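Local structure of glycerol Dehydrogenase (Unidentified, 5XN8) at residues Ile73-Leu76 with Ile77-Lys81. The protein catalyses the NAD-dependent oxidation of glycerol to dihydroxyacetone, letting microorganisms use glycerol as a carbon source without oxygen. Residues are numbered along the deposited sequence; the frame is centred on the assembly and turned at random.
Sequences IRRL and IAILK
The guanidinium of Arg75 lies alongside Ile79, one turn further along the same helix, and meets its terminal methyl obliquely, with Arg75 NH1 3.7 Å from Ile79 CD1. CG of Arg75 stands anti to the backbone N (chi1 -168°), and a bend at chi3 (67°) swings the guanidinium toward the Ile79 side, bringing NH1 up to the methyl. The polar end is held from outside this turn: NH2 forms a salt bridge with Glu72 OE2 and a hydrogen bond to Arg63 O, which should restrain rotation of the group. A second flat group, the Arg74 guanidinium, makes a cation-pi contact with Tyr106. On the flank facing helix 94-107, Ile73 and Ile77 run side by side in the same direction, and the branch methyl Ile73 CG2 presses on Ile77 CD1 at 3.4 Å. CG1 of Ile77, beside its own backbone N, also packs on Ile73 O at 3.3 Å. Regular i to i+4 hydrogen bonds bind the turns, among them Leu80 N to Leu76 O at 2.8 Å. The one from Ile79 N to Arg75 O, at 3.4 Å, is weak. The stretch belongs to helix 70-83, the helix of a beta-alpha-beta crossover in the NAD-binding, Rossmann-like domain; it leads from strand 58-63, outermost within this chain, across strand 31-36 to strand 87-92 of the parallel sheet. Leu76 and Leu80 pack on Phe33 of strand 31-36, Ile79 rests on His60 and Glu62 of strand 58-63, and helix 94-107 is met by Ile73 at Ala102, Ile77 at Gln107 and Leu80 at Ile103.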
loop_
_atom_site.group_PDB
_atom_site.type_symbol
_atom_site.label_atom_id
_atom_site.label_comp_id
_atom_site.label_asym_id
_atom_site.label_seq_id
_atom_site.Cartn_x
_atom_site.Cartn_y
_atom_site.Cartn_z
ATOM N N ILE A 73 27.458 -41.170 33.345
ATOM C CA ILE A 73 26.580 -42.022 32.515
ATOM C C ILE A 73 26.722 -43.489 32.917
ATOM O O ILE A 73 25.717 -44.150 33.192
ATOM C CB ILE A 73 26.880 -41.851 30.994
ATOM C CG1 ILE A 73 26.448 -40.459 30.509
ATOM C CG2 ILE A 73 26.196 -42.916 30.143
ATOM C CD1 ILE A 73 27.198 -40.009 29.278
ATOM N N ARG A 74 27.969 -43.975 32.966
ATOM C CA ARG A 74 28.251 -45.376 33.306
ATOM C C ARG A 74 27.858 -45.733 34.742
ATOM O O ARG A 74 27.457 -46.871 34.992
ATOM C CB ARG A 74 29.735 -45.721 33.059
ATOM C CG ARG A 74 30.167 -45.930 31.602
ATOM C CD ARG A 74 29.376 -45.214 30.539
ATOM N NE ARG A 74 29.860 -45.581 29.201
ATOM C CZ ARG A 74 29.899 -44.784 28.133
ATOM N NH1 ARG A 74 29.489 -43.515 28.185
ATOM N NH2 ARG A 74 30.377 -45.269 26.986
ATOM N N ARG A 75 27.966 -44.774 35.664
ATOM C CA ARG A 75 27.540 -44.985 37.054
ATOM C C ARG A 75 26.025 -45.188 37.145
ATOM O O ARG A 75 25.560 -46.090 37.835
ATOM C CB ARG A 75 27.975 -43.805 37.944
ATOM C CG ARG A 75 27.833 -44.043 39.450
ATOM C CD ARG A 75 28.103 -42.774 40.255
ATOM N NE ARG A 75 27.078 -41.744 40.037
ATOM C CZ ARG A 75 25.858 -41.720 40.588
ATOM N NH1 ARG A 75 25.460 -42.666 41.441
ATOM N NH2 ARG A 75 25.025 -40.720 40.296
ATOM N N LEU A 76 25.270 -44.346 36.440
ATOM C CA LEU A 76 23.798 -44.400 36.449
ATOM C C LEU A 76 23.246 -45.587 35.657
ATOM O O LEU A 76 22.236 -46.177 36.055
ATOM C CB LEU A 76 23.201 -43.095 35.913
ATOM C CG LEU A 76 23.282 -41.863 36.824
ATOM C CD1 LEU A 76 22.940 -40.608 36.043
ATOM C CD2 LEU A 76 22.405 -42.006 38.064
ATOM N N ILE A 77 23.894 -45.922 34.540
ATOM C CA ILE A 77 23.561 -47.137 33.785
ATOM C C ILE A 77 23.638 -48.379 34.668
ATOM O O ILE A 77 22.718 -49.197 34.657
ATOM C CB ILE A 77 24.456 -47.293 32.524
ATOM C CG1 ILE A 77 23.996 -46.298 31.449
ATOM C CG2 ILE A 77 24.383 -48.711 31.955
ATOM C CD1 ILE A 77 24.998 -46.060 30.340
ATOM N N ALA A 78 24.728 -48.505 35.432
ATOM C CA ALA A 78 24.921 -49.632 36.351
ATOM C C ALA A 78 23.775 -49.772 37.351
ATOM O O ALA A 78 23.344 -50.886 37.631
ATOM C CB ALA A 78 26.251 -49.504 37.086
ATOM N N ILE A 79 23.277 -48.651 37.869
ATOM C CA ILE A 79 22.129 -48.660 38.793
ATOM C C ILE A 79 20.838 -48.981 38.037
ATOM O O ILE A 79 19.981 -49.699 38.549
ATOM C CB ILE A 79 21.955 -47.321 39.565
ATOM C CG1 ILE A 79 23.224 -46.947 40.343
ATOM C CG2 ILE A 79 20.790 -47.427 40.546
ATOM C CD1 ILE A 79 23.239 -45.523 40.877
ATOM N N LEU A 80 20.697 -48.437 36.828
ATOM C CA LEU A 80 19.540 -48.733 35.972
ATOM C C LEU A 80 19.406 -50.237 35.728
ATOM O O LEU A 80 18.321 -50.790 35.903
ATOM C CB LEU A 80 19.619 -47.962 34.646
ATOM C CG LEU A 80 18.573 -48.291 33.558
ATOM C CD1 LEU A 80 18.161 -47.048 32.787
ATOM C CD2 LEU A 80 19.065 -49.361 32.585
ATOM N N LYS A 81 20.516 -50.876 35.339
ATOM C CA LYS A 81 20.571 -52.336 35.117
ATOM C C LYS A 81 20.130 -53.153 36.335
ATOM O O LYS A 81 19.421 -54.149 36.200
ATOM C CB LYS A 81 21.994 -52.782 34.729
ATOM C CG LYS A 81 22.493 -52.330 33.372
ATOM C CD LYS A 81 21.708 -52.840 32.179
ATOM C CE LYS A 81 21.867 -54.332 31.926
ATOM N NZ LYS A 81 21.318 -54.691 30.592
#